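Local coordinates for protein dipeptide Epimerase (PDB 3JVA) that belongs to the mandelate racemase/muconate lactonizing enzyme family of the enolase superfamily and holds a magnesium ion in its barrel domain, at residues 185-190 against 211-216; 130-135 against 157-162. All blocks are in the same frame, centred on the assembly; numbering follows the deposited sequence.

Interaction 1: 185-190 against 211-216. With MG (magnesium ion), chain O.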
# COMPACT_ATOMS: atom_id res chain seq x y z
N LYS B 185 39.12 6.29 10.85
CA LYS B 185 37.67 6.15 10.85
C LYS B 185 37.12 6.14 12.26
O LYS B 185 37.70 5.53 13.17
CB LYS B 185 37.27 4.87 10.10
CG LYS B 185 37.45 4.98 8.59
CD LYS B 185 37.16 3.67 7.87
CE LYS B 185 38.18 2.60 8.23
NZ LYS B 185 37.99 1.36 7.43
N LEU B 186 36.00 6.82 12.45
CA LEU B 186 35.36 6.89 13.76
C LEU B 186 33.96 6.31 13.69
O LEU B 186 33.11 6.81 12.95
CB LEU B 186 35.29 8.35 14.24
CG LEU B 186 36.61 9.05 14.57
CD1 LEU B 186 36.34 10.50 14.94
CD2 LEU B 186 37.30 8.32 15.72
N ARG B 187 33.74 5.24 14.44
CA ARG B 187 32.44 4.57 14.50
C ARG B 187 31.80 4.91 15.83
O ARG B 187 32.42 4.73 16.88
CB ARG B 187 32.60 3.05 14.43
CG ARG B 187 33.09 2.56 13.11
CD ARG B 187 33.31 1.06 13.10
NE ARG B 187 33.80 0.66 11.80
CZ ARG B 187 34.50 -0.44 11.56
NH1 ARG B 187 34.79 -1.28 12.55
NH2 ARG B 187 34.91 -0.70 10.33
N LEU B 188 30.55 5.36 15.79
CA LEU B 188 29.86 5.70 17.02
C LEU B 188 28.76 4.70 17.30
O LEU B 188 28.14 4.18 16.37
CB LEU B 188 29.25 7.10 16.92
CG LEU B 188 30.17 8.20 16.40
CD1 LEU B 188 29.46 9.54 16.51
CD2 LEU B 188 31.48 8.21 17.19
N ASP B 189 28.53 4.41 18.57
CA ASP B 189 27.45 3.51 18.95
C ASP B 189 26.56 4.33 19.86
O ASP B 189 26.95 4.64 20.99
CB ASP B 189 27.96 2.28 19.69
CG ASP B 189 26.90 1.21 19.83
OD1 ASP B 189 25.71 1.58 19.96
OD2 ASP B 189 27.25 0.01 19.81
N ALA B 190 25.36 4.68 19.39
CA ALA B 190 24.44 5.49 20.17
C ALA B 190 23.63 4.70 21.20
O ALA B 190 22.85 5.27 21.96
CB ALA B 190 23.49 6.25 19.23
N ILE B 211 32.04 11.17 10.47
CA ILE B 211 31.71 9.92 11.15
C ILE B 211 31.49 8.83 10.12
O ILE B 211 30.78 9.04 9.14
CB ILE B 211 30.44 10.09 12.00
CG1 ILE B 211 30.67 11.20 13.02
CG2 ILE B 211 30.08 8.78 12.68
CD1 ILE B 211 31.92 11.00 13.87
N GLU B 212 32.11 7.67 10.32
CA GLU B 212 31.94 6.56 9.38
C GLU B 212 30.53 5.99 9.46
O GLU B 212 29.92 5.67 8.43
CB GLU B 212 32.94 5.44 9.66
CG GLU B 212 32.74 4.27 8.72
CD GLU B 212 33.38 2.99 9.21
OE1 GLU B 212 33.49 2.83 10.44
OE2 GLU B 212 33.74 2.15 8.37
N LEU B 213 30.02 5.83 10.67
CA LEU B 213 28.68 5.29 10.87
C LEU B 213 28.19 5.46 12.29
O LEU B 213 28.98 5.66 13.22
CB LEU B 213 28.64 3.81 10.48
CG LEU B 213 29.50 2.86 11.33
CD1 LEU B 213 28.79 2.53 12.65
CD2 LEU B 213 29.76 1.58 10.54
N VAL B 214 26.88 5.37 12.46
CA VAL B 214 26.26 5.46 13.78
C VAL B 214 25.42 4.21 13.98
O VAL B 214 24.53 3.90 13.18
CB VAL B 214 25.37 6.69 13.92
CG1 VAL B 214 24.66 6.66 15.27
CG2 VAL B 214 26.22 7.95 13.80
N GLU B 215 25.73 3.51 15.05
CA GLU B 215 25.07 2.26 15.42
C GLU B 215 23.84 2.49 16.29
O GLU B 215 23.87 3.29 17.23
CB GLU B 215 26.08 1.41 16.17
CG GLU B 215 25.83 -0.06 16.18
CD GLU B 215 26.96 -0.81 16.85
OE1 GLU B 215 28.14 -0.45 16.64
OE2 GLU B 215 26.67 -1.76 17.59
N GLN B 216 22.76 1.77 15.97
CA GLN B 216 21.51 1.79 16.72
C GLN B 216 21.16 3.10 17.44
O GLN B 216 21.20 3.18 18.66
CB GLN B 216 21.54 0.65 17.75
CG GLN B 216 20.20 0.26 18.33
CD GLN B 216 19.31 -0.42 17.31
OE1 GLN B 216 19.75 -1.30 16.57
NE2 GLN B 216 18.05 -0.01 17.27
MG MG O . 26.25 -1.75 19.33
O HOH W 1 30.11 1.64 16.22
O HOH W 2 24.46 -0.70 19.30
O HOH W 3 25.85 -2.17 21.30
O HOH W 4 28.05 -2.83 19.77

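Interaction 2: 130-135 against 157-162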
# COMPACT_ATOMS: atom_id res chain seq x y z
N ILE B 130 40.64 -7.18 9.67
CA ILE B 130 41.00 -5.97 10.39
C ILE B 130 39.91 -5.57 11.36
O ILE B 130 38.74 -5.46 10.98
CB ILE B 130 41.22 -4.79 9.41
CG1 ILE B 130 42.39 -5.10 8.48
CG2 ILE B 130 41.47 -3.51 10.20
CD1 ILE B 130 42.55 -4.11 7.34
N THR B 131 40.27 -5.36 12.62
CA THR B 131 39.28 -4.95 13.60
C THR B 131 39.54 -3.54 14.09
O THR B 131 40.67 -3.04 14.01
CB THR B 131 39.27 -5.87 14.84
OG1 THR B 131 38.33 -5.36 15.79
CG2 THR B 131 40.65 -5.92 15.50
N ASP B 132 38.49 -2.89 14.56
CA ASP B 132 38.64 -1.56 15.13
C ASP B 132 38.94 -1.84 16.59
O ASP B 132 39.14 -3.00 16.99
CB ASP B 132 37.33 -0.75 15.03
CG ASP B 132 36.16 -1.40 15.79
OD1 ASP B 132 36.39 -2.06 16.83
OD2 ASP B 132 35.01 -1.23 15.35
N ILE B 133 38.98 -0.80 17.40
CA ILE B 133 39.18 -0.96 18.83
C ILE B 133 38.32 0.11 19.48
O ILE B 133 38.27 1.26 19.02
CB ILE B 133 40.66 -0.82 19.26
CG1 ILE B 133 40.78 -1.15 20.75
CG2 ILE B 133 41.17 0.59 18.99
CD1 ILE B 133 42.21 -1.33 21.23
N THR B 134 37.62 -0.28 20.54
CA THR B 134 36.74 0.63 21.26
C THR B 134 37.48 1.41 22.33
O THR B 134 38.25 0.85 23.10
CB THR B 134 35.57 -0.16 21.92
OG1 THR B 134 34.80 -0.81 20.90
CG2 THR B 134 34.67 0.78 22.71
N LEU B 135 37.26 2.72 22.37
CA LEU B 135 37.89 3.55 23.37
C LEU B 135 36.91 3.69 24.52
O LEU B 135 35.75 4.06 24.31
CB LEU B 135 38.21 4.94 22.80
CG LEU B 135 39.16 5.03 21.60
CD1 LEU B 135 39.30 6.49 21.19
CD2 LEU B 135 40.52 4.43 21.96
N THR B 157 40.73 2.43 12.75
CA THR B 157 39.32 2.64 13.07
C THR B 157 39.09 2.59 14.57
O THR B 157 39.46 1.62 15.24
CB THR B 157 38.44 1.58 12.38
OG1 THR B 157 38.72 1.56 10.97
CG2 THR B 157 36.96 1.89 12.59
N LEU B 158 38.49 3.65 15.10
CA LEU B 158 38.20 3.74 16.52
C LEU B 158 36.69 3.78 16.72
O LEU B 158 35.97 4.38 15.93
CB LEU B 158 38.83 5.01 17.11
CG LEU B 158 40.32 5.18 16.85
CD1 LEU B 158 40.76 6.56 17.34
CD2 LEU B 158 41.11 4.08 17.56
N LYS B 159 36.23 3.15 17.79
CA LYS B 159 34.82 3.11 18.11
C LYS B 159 34.57 3.70 19.48
O LYS B 159 35.30 3.41 20.43
CB LYS B 159 34.33 1.66 18.08
CG LYS B 159 32.91 1.46 18.60
CD LYS B 159 32.43 0.04 18.33
CE LYS B 159 31.14 -0.26 19.07
NZ LYS B 159 31.38 -0.31 20.54
N ILE B 160 33.55 4.55 19.58
CA ILE B 160 33.21 5.16 20.86
C ILE B 160 31.70 5.24 21.05
O ILE B 160 30.94 5.40 20.09
CB ILE B 160 33.78 6.60 21.02
CG1 ILE B 160 33.03 7.57 20.12
CG2 ILE B 160 35.27 6.61 20.69
CD1 ILE B 160 33.31 9.03 20.44
N LYS B 161 31.28 5.13 22.30
CA LYS B 161 29.87 5.20 22.64
C LYS B 161 29.42 6.65 22.76
O LYS B 161 30.16 7.49 23.26
CB LYS B 161 29.62 4.48 23.97
CG LYS B 161 28.17 4.48 24.43
CD LYS B 161 27.97 3.62 25.68
CE LYS B 161 28.77 4.15 26.86
NZ LYS B 161 28.56 3.33 28.09
N VAL B 162 28.23 6.94 22.25
CA VAL B 162 27.66 8.29 22.34
C VAL B 162 26.25 8.16 22.88
O VAL B 162 25.83 7.06 23.25
CB VAL B 162 27.63 9.00 20.97
CG1 VAL B 162 29.05 9.30 20.50
CG2 VAL B 162 26.90 8.15 19.94
O HOH W 5 41.58 -0.72 12.75
O HOH W 6 33.13 4.00 24.14

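Interaction 1: 185-190 against 211-216
The Arg187 guanidinium meets the Glu212 carboxylate edge-on, the two planes only 13° apart and the side chains running side by side in the same direction. NE forms a salt bridge to OE1 of Glu212, although that oxygen is modelled too close to Arg187 CG, which leaves its position less sure. Leu213 CD2 approaches the guanidinium obliquely. Arg187 NH1 pairs with Asp132, and Glu212 OE2 pairs with Arg316. Further along, the carboxylates of Asp189 and Glu215 are turned 39° from each other. Asp189 OD2 and Glu215 OE2 come within 2.9 Å because both bind the magnesium ion, whose positive charge would offset their repulsion; Asp240 and three waters also bind it. Asp189 CG is anti to the backbone N (chi1 -168°); its OD2 binds the magnesium at 2.1 Å, while OD1 takes the Asn191 N-H and a metal-bound water. Another water bonds to Glu215 OE1 and weakly to Leu188 O. Beneath the carboxylates the strands run parallel: Leu188 N gives to Leu213 O, Glu215 N to Leu188 O at 2.8 Å, and Ala190 N to Glu215 O. On the other face Leu188 crosses Ile211 at about a right angle, its CG 3.8 Å from Ile211 CG2, where helix 166-180 also packs. Neighbouring parallel strands of a TIM barrel, each ending in a magnesium-binding carboxylate, make up the metal site characteristic of the enolase superfamily.

Interaction 2: 130-135 against 157-162
Lys159 O takes one hydrogen bond from the neighbouring strand, Leu135 N at 2.8 Å, and a weaker CA-H...O contact from Thr134, whose CA lies at 3.2 Å. One step back, Ile133 O is met in the same way: it takes the N-H of Lys159 at 3.0 Å, together with a CA-H...O contact from Leu158. A longer bond, Ile133 N to Thr157 O at 3.3 Å, starts the parallel ladder, and a water joining Leu135 O to Lys161 N extends it. Thr134 and Lys159 point the same way, side by side, with the threonine OG1 near the lysine's CB, CG and CD. The lysine chain stays extended to CE, then bends (chi4 -68°), leaving NZ a weak 3.5 Å bond to Thr134 OG1; a bound glycerol gives NZ a further partner. On the other face Ile133 CG2 meets Leu158 CD2 at 3.8 Å, and Leu135 lies across Leu158 and Ile160, covered by helices 140-152 and 166-180. These are the first two strands of the TIM barrel, and Lys159-Ile160-Lys161 matches the KxK pattern found on the second strand in many relatives, consistent with a place beside the metal pocket.

From the N terminus, the chain passes through the antiparallel sheet and helices of the N-terminal domain before strand 128-134. It then runs through helix 140-152 and returns as strand 157-161, which closes interaction 2. Helix 166-180 carries it on to strand 185-189, where interaction 1 opens; helix 196-206 leads to strand 213-215 and closes it. The two loops follow in series, neither nesting nor crossing. They nonetheless share one sheet, since strands 157-161 and 185-189 are neighbours: Arg187 N probably bonds to Leu158 O, and Leu188 packs on Ile160. Together they join four consecutive barrel strands; interaction 1 supplies two magnesium ligands, while interaction 2 brings Lys159 beside them.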